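Local coordinates for SusD-like protein BACOVA_02651 (Bacteroides ovatus, PDB 5E75) that binds polysaccharide at the bacterial cell surface, probably capturing xyloglucan before its transport into the periplasm for degradation, at residues R359-Y364 against R391-I396; Y385-V390 against N397-I402. All coordinates share one frame; numbering follows the deposited sequence.

Contact 1 of 2, residues R359-Y364 against R391-I396; sequences RLADVY and RERAKI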
loop_
_atom_site.group_PDB
_atom_site.type_symbol
_atom_site.label_atom_id
_atom_site.label_comp_id
_atom_site.label_asym_id
_atom_site.label_seq_id
_atom_site.Cartn_x
_atom_site.Cartn_y
_atom_site.Cartn_z
ATOM N N ARG A 359 2.519 -8.050 -2.651
ATOM C CA ARG A 359 3.303 -8.675 -3.709
ATOM C C ARG A 359 4.419 -9.552 -3.133
ATOM O O ARG A 359 4.942 -9.291 -2.051
ATOM C CB ARG A 359 3.940 -7.605 -4.616
ATOM C CG ARG A 359 2.965 -6.926 -5.520
ATOM C CD ARG A 359 3.636 -6.228 -6.676
ATOM N NE ARG A 359 4.295 -4.958 -6.382
ATOM C CZ ARG A 359 5.609 -4.759 -6.390
ATOM N NH1 ARG A 359 6.462 -5.773 -6.499
ATOM N NH2 ARG A 359 6.081 -3.531 -6.246
ATOM N N LEU A 360 4.841 -10.549 -3.902
ATOM C CA LEU A 360 5.943 -11.416 -3.477
ATOM C C LEU A 360 7.218 -10.624 -3.175
ATOM O O LEU A 360 7.946 -10.971 -2.232
ATOM C CB LEU A 360 6.185 -12.501 -4.529
ATOM C CG LEU A 360 7.211 -13.575 -4.184
ATOM C CD1 LEU A 360 6.760 -14.443 -3.023
ATOM C CD2 LEU A 360 7.488 -14.406 -5.414
ATOM N N ALA A 361 7.487 -9.548 -3.915
ATOM C CA ALA A 361 8.698 -8.774 -3.645
ATOM C C ALA A 361 8.697 -8.203 -2.228
ATOM O O ALA A 361 9.757 -8.011 -1.645
ATOM C CB ALA A 361 8.855 -7.666 -4.634
ATOM N N ASP A 362 7.522 -7.892 -1.696
ATOM C CA ASP A 362 7.398 -7.418 -0.312
ATOM C C ASP A 362 7.889 -8.500 0.654
ATOM O O ASP A 362 8.600 -8.221 1.624
ATOM C CB ASP A 362 5.928 -7.067 -0.063
ATOM C CG ASP A 362 5.699 -6.159 1.110
ATOM O OD1 ASP A 362 6.498 -6.139 2.052
ATOM O OD2 ASP A 362 4.676 -5.445 1.073
ATOM N N VAL A 363 7.493 -9.743 0.399
ATOM C CA VAL A 363 7.913 -10.838 1.257
ATOM C C VAL A 363 9.433 -11.016 1.159
ATOM O O VAL A 363 10.083 -11.277 2.175
ATOM C CB VAL A 363 7.148 -12.155 0.962
ATOM C CG1 VAL A 363 7.478 -13.201 1.990
ATOM C CG2 VAL A 363 5.650 -11.915 0.945
ATOM N N TYR A 364 9.991 -10.858 -0.040
ATOM C CA TYR A 364 11.452 -10.933 -0.204
ATOM C C TYR A 364 12.145 -9.892 0.661
ATOM O O TYR A 364 13.109 -10.191 1.376
ATOM C CB TYR A 364 11.862 -10.722 -1.673
ATOM C CG TYR A 364 11.638 -11.904 -2.619
ATOM C CD1 TYR A 364 10.810 -12.963 -2.280
ATOM C CD2 TYR A 364 12.275 -11.955 -3.859
ATOM C CE1 TYR A 364 10.629 -14.035 -3.151
ATOM C CE2 TYR A 364 12.088 -13.011 -4.715
ATOM C CZ TYR A 364 11.267 -14.048 -4.366
ATOM O OH TYR A 364 11.150 -15.092 -5.261
ATOM N N ARG A 391 16.615 -6.516 -6.514
ATOM C CA ARG A 391 17.582 -5.710 -7.269
ATOM C C ARG A 391 17.752 -6.257 -8.692
ATOM O O ARG A 391 17.753 -5.500 -9.682
ATOM C CB ARG A 391 18.951 -5.752 -6.580
ATOM C CG ARG A 391 18.988 -5.282 -5.125
ATOM C CD ARG A 391 19.022 -3.783 -4.987
ATOM N NE ARG A 391 20.233 -3.181 -5.565
ATOM C CZ ARG A 391 20.493 -1.881 -5.527
ATOM N NH1 ARG A 391 19.665 -1.045 -4.914
ATOM N NH2 ARG A 391 21.603 -1.399 -6.085
ATOM N N GLU A 392 17.964 -7.565 -8.783
ATOM C CA GLU A 392 18.191 -8.237 -10.058
ATOM C C GLU A 392 17.000 -8.053 -11.002
ATOM O O GLU A 392 17.166 -7.805 -12.198
ATOM C CB GLU A 392 18.448 -9.724 -9.815
ATOM C CG GLU A 392 18.783 -10.547 -11.029
ATOM C CD GLU A 392 19.219 -11.929 -10.622
ATOM O OE1 GLU A 392 18.488 -12.570 -9.839
ATOM O OE2 GLU A 392 20.323 -12.357 -11.037
ATOM N N ARG A 393 15.780 -8.171 -10.473
ATOM C CA ARG A 393 14.605 -8.006 -11.310
ATOM C C ARG A 393 14.511 -6.583 -11.872
ATOM O O ARG A 393 14.071 -6.390 -13.012
ATOM C CB ARG A 393 13.337 -8.386 -10.529
ATOM C CG ARG A 393 12.079 -8.489 -11.385
ATOM C CD ARG A 393 11.261 -7.177 -11.457
ATOM N NE ARG A 393 10.675 -6.840 -10.165
ATOM C CZ ARG A 393 9.570 -7.402 -9.683
ATOM N NH1 ARG A 393 8.900 -8.298 -10.396
ATOM N NH2 ARG A 393 9.125 -7.077 -8.475
ATOM N N ALA A 394 14.960 -5.609 -11.080
ATOM C CA ALA A 394 15.026 -4.211 -11.517
ATOM C C ALA A 394 16.194 -3.947 -12.474
ATOM O O ALA A 394 16.323 -2.841 -12.987
ATOM C CB ALA A 394 15.134 -3.289 -10.311
ATOM N N LYS A 395 17.025 -4.966 -12.691
ATOM C CA LYS A 395 18.196 -4.902 -13.578
ATOM C C LYS A 395 19.256 -3.912 -13.074
ATOM O O LYS A 395 19.937 -3.254 -13.862
ATOM C CB LYS A 395 17.789 -4.624 -15.029
ATOM C CG LYS A 395 16.601 -5.443 -15.561
ATOM C CD LYS A 395 16.834 -6.941 -15.586
ATOM C CE LYS A 395 15.644 -7.716 -16.210
ATOM N NZ LYS A 395 14.586 -8.221 -15.236
ATOM N N ILE A 396 19.406 -3.820 -11.758
ATOM C CA ILE A 396 20.477 -3.052 -11.152
ATOM C C ILE A 396 21.386 -3.947 -10.301
ATOM O O ILE A 396 21.088 -5.122 -10.048
ATOM C CB ILE A 396 19.941 -1.836 -10.344
ATOM C CG1 ILE A 396 19.129 -2.272 -9.114
ATOM C CG2 ILE A 396 19.119 -0.930 -11.272
ATOM C CD1 ILE A 396 18.679 -1.103 -8.270
#
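Arg393 alone in 391-396 reaches across to Arg359 and Ala361, and the residues around it fix the helix end from which it springs. Arg391, two residues earlier, takes its charge to other acids, Glu410 and Glu293, while CD1 of Ile396 lies over the centre of its guanidinium, 3.4 Å above the plane. Long and flat, arginine can offer charge at its rim and a surface for a methyl at the same time.

Arg393 sets out with CG anti to the backbone N (chi1 -170°), then bends twice, which brings its NH2 to 3.6 Å from NH1 of Arg359. The two guanidinium planes stand 61° apart. The like charges are tied together by shared acids: Glu243 salt-bridges Arg393 NH1 and Arg359 NH1, Glu414 OE2 takes Arg393 NH2 with that same Arg359 NH1, and Glu418 pairs with Arg359 NH2. Arg393 NH2 also lies 3.9 Å from CB of Ala361, where a small methyl lets the guanidinium come close to the helix.

In this SusD-family fold, the start of helix 360-372, where Arg359 occupies the N-cap position, thus meets the end of helix 382-393. Lys395 leaves that second helix with positive phi (65°) in a Schellman motif: its N bonds to Glu392 O at 2.9 Å, and Ile396 N to Arg391 O at 3.1 Å. The Lys395 chain also folds back, placing NZ 2.9 Å from Arg393 O. Ile396 then follows, buried.

Contact 2 of 2, residues Y385-V390 against N397-I402; sequences YFFNRV and NKKSSI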
loop_
_atom_site.group_PDB
_atom_site.type_symbol
_atom_site.label_atom_id
_atom_site.label_comp_id
_atom_site.label_asym_id
_atom_site.label_seq_id
_atom_site.Cartn_x
_atom_site.Cartn_y
_atom_site.Cartn_z
ATOM N N TYR A 385 19.989 -12.899 -0.270
ATOM C CA TYR A 385 19.694 -13.415 -1.599
ATOM C C TYR A 385 18.369 -12.867 -2.098
ATOM O O TYR A 385 18.275 -12.405 -3.232
ATOM C CB TYR A 385 19.669 -14.947 -1.617
ATOM C CG TYR A 385 19.083 -15.554 -2.874
ATOM C CD1 TYR A 385 19.730 -15.442 -4.095
ATOM C CD2 TYR A 385 17.865 -16.217 -2.833
ATOM C CE1 TYR A 385 19.195 -15.998 -5.236
ATOM C CE2 TYR A 385 17.323 -16.777 -3.956
ATOM C CZ TYR A 385 17.993 -16.663 -5.166
ATOM O OH TYR A 385 17.446 -17.215 -6.294
ATOM N N PHE A 386 17.339 -12.899 -1.260
ATOM C CA PHE A 386 16.022 -12.474 -1.717
ATOM C C PHE A 386 15.942 -10.964 -1.873
ATOM O O PHE A 386 15.258 -10.487 -2.778
ATOM C CB PHE A 386 14.914 -13.074 -0.839
ATOM C CG PHE A 386 14.661 -14.544 -1.132
ATOM C CD1 PHE A 386 14.065 -14.919 -2.312
ATOM C CD2 PHE A 386 15.084 -15.538 -0.257
ATOM C CE1 PHE A 386 13.860 -16.242 -2.625
ATOM C CE2 PHE A 386 14.905 -16.866 -0.568
ATOM C CZ PHE A 386 14.290 -17.226 -1.753
ATOM N N PHE A 387 16.672 -10.207 -1.055
ATOM C CA PHE A 387 16.826 -8.779 -1.294
ATOM C C PHE A 387 17.417 -8.569 -2.691
ATOM O O PHE A 387 16.935 -7.744 -3.491
ATOM C CB PHE A 387 17.738 -8.147 -0.228
ATOM C CG PHE A 387 18.056 -6.699 -0.464
ATOM C CD1 PHE A 387 19.087 -6.324 -1.320
ATOM C CD2 PHE A 387 17.342 -5.704 0.179
ATOM C CE1 PHE A 387 19.380 -4.994 -1.539
ATOM C CE2 PHE A 387 17.644 -4.355 -0.036
ATOM C CZ PHE A 387 18.653 -4.013 -0.909
ATOM N N ASN A 388 18.455 -9.340 -2.996
ATOM C CA ASN A 388 19.141 -9.175 -4.264
ATOM C C ASN A 388 18.352 -9.665 -5.470
ATOM O O ASN A 388 18.615 -9.215 -6.595
ATOM C CB ASN A 388 20.560 -9.769 -4.195
ATOM C CG ASN A 388 21.536 -8.818 -3.539
ATOM O OD1 ASN A 388 21.423 -7.601 -3.678
ATOM N ND2 ASN A 388 22.503 -9.363 -2.829
ATOM N N ARG A 389 17.355 -10.529 -5.261
ATOM C CA ARG A 389 16.448 -10.897 -6.336
ATOM C C ARG A 389 15.615 -9.683 -6.756
ATOM O O ARG A 389 15.314 -9.513 -7.937
ATOM C CB ARG A 389 15.520 -12.045 -5.922
ATOM C CG ARG A 389 16.172 -13.436 -5.923
ATOM C CD ARG A 389 16.416 -13.950 -7.344
ATOM N NE ARG A 389 15.145 -14.082 -8.039
ATOM C CZ ARG A 389 14.764 -13.400 -9.120
ATOM N NH1 ARG A 389 15.583 -12.558 -9.738
ATOM N NH2 ARG A 389 13.547 -13.595 -9.615
ATOM N N VAL A 390 15.241 -8.846 -5.785
ATOM C CA VAL A 390 14.485 -7.633 -6.099
ATOM C C VAL A 390 15.362 -6.669 -6.925
ATOM O O VAL A 390 14.912 -6.075 -7.919
ATOM C CB VAL A 390 13.934 -6.974 -4.821
ATOM C CG1 VAL A 390 13.196 -5.680 -5.156
ATOM C CG2 VAL A 390 12.992 -7.929 -4.085
ATOM N N ASN A 397 22.511 -3.395 -9.880
ATOM C CA ASN A 397 23.525 -4.188 -9.209
ATOM C C ASN A 397 23.056 -4.779 -7.892
ATOM O O ASN A 397 22.307 -4.156 -7.139
ATOM C CB ASN A 397 24.784 -3.347 -8.966
ATOM C CG ASN A 397 24.548 -2.214 -7.978
ATOM O OD1 ASN A 397 24.055 -1.151 -8.346
ATOM N ND2 ASN A 397 24.907 -2.435 -6.720
ATOM N N LYS A 398 23.514 -5.990 -7.618
ATOM C CA LYS A 398 23.308 -6.603 -6.319
ATOM C C LYS A 398 24.230 -5.956 -5.291
ATOM O O LYS A 398 25.273 -5.379 -5.639
ATOM C CB LYS A 398 23.558 -8.107 -6.393
ATOM C CG LYS A 398 22.615 -8.828 -7.316
ATOM C CD LYS A 398 22.912 -10.313 -7.369
ATOM C CE LYS A 398 21.973 -11.036 -8.300
ATOM N NZ LYS A 398 22.414 -12.443 -8.501
ATOM N N LYS A 399 23.839 -6.036 -4.029
ATOM C CA LYS A 399 24.635 -5.520 -2.926
ATOM C C LYS A 399 25.262 -6.674 -2.142
ATOM O O LYS A 399 24.614 -7.683 -1.879
ATOM C CB LYS A 399 23.764 -4.651 -2.019
ATOM C CG LYS A 399 23.310 -3.364 -2.696
ATOM C CD LYS A 399 22.492 -2.488 -1.762
ATOM C CE LYS A 399 22.236 -1.123 -2.351
ATOM N NZ LYS A 399 23.468 -0.313 -2.426
ATOM N N SER A 400 26.537 -6.523 -1.773
ATOM C CA SER A 400 27.248 -7.561 -1.029
ATOM C C SER A 400 26.945 -7.489 0.458
ATOM O O SER A 400 27.219 -8.429 1.198
ATOM C CB SER A 400 28.762 -7.440 -1.250
ATOM O OG SER A 400 29.193 -6.146 -0.910
ATOM N N SER A 401 26.387 -6.365 0.892
ATOM C CA SER A 401 25.925 -6.207 2.267
ATOM C C SER A 401 24.835 -5.141 2.287
ATOM O O SER A 401 24.839 -4.233 1.454
ATOM C CB SER A 401 27.083 -5.807 3.177
ATOM O OG SER A 401 27.482 -4.481 2.933
ATOM N N ILE A 402 23.888 -5.268 3.217
ATOM C CA ILE A 402 22.831 -4.276 3.363
ATOM C C ILE A 402 22.683 -3.826 4.797
ATOM O O ILE A 402 22.981 -4.579 5.742
ATOM C CB ILE A 402 21.455 -4.791 2.851
ATOM C CG1 ILE A 402 20.984 -6.029 3.614
ATOM C CG2 ILE A 402 21.535 -5.093 1.361
ATOM C CD1 ILE A 402 19.598 -6.536 3.188
#
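Asn388 grips Lys399 by both backbone polar atoms. Lys399 N donates to Asn388 OD1 at 2.9 Å, nearly straight at 167° though tilted from the carbonyl plane, while Asn388 ND2 returns a bond of 2.9 Å to Lys399 O, in the plane of the amide. A primary amide suits this place because it carries donor and acceptor side by side, matching the N-H and C=O of one extended residue. Replacing it with a leucine would probably leave both backbone groups of Lys399 without these mates and let the loop drift from the helix.

Apolar contact supports the pair. The aliphatic part of Lys398 crosses Asn388, its CG 3.9 Å from Asn388 CB, while its amine leads off toward a weak, long pairing with Glu392. Phe387 CG, anti to the backbone N (chi1 175°), swings the ring out to Ile402, which lays CG2 over one face in a CH-pi contact, 3.8 Å from the centroid; Lys399 CD approaches Phe387 CE1 obliquely, at 4.0 Å. The other arm of Ile402 brings its CD1 to 3.9 Å from Phe387 CD2. Between these segments the amide supplies direction and the ring area, setting an irregular loop at a definite place.

Both contacts use helix 382-393, and their segments alternate along the chain, so the stretch 385-402 serves both in turn. Contact 1 lies deeper, its centre about 16 Å from the centre of the chain against about 23 Å for contact 2, and all its touching residues are buried; contact 2 has a buried ring at one end and an exposed lysine at the other. Contact 1 joins two helices through arginines that share acids from other parts of the chain, whereas contact 2 holds a connecting loop by direct amide bonds and apolar packing. Arg391 NE, bonding Asn397 O, ties the two together.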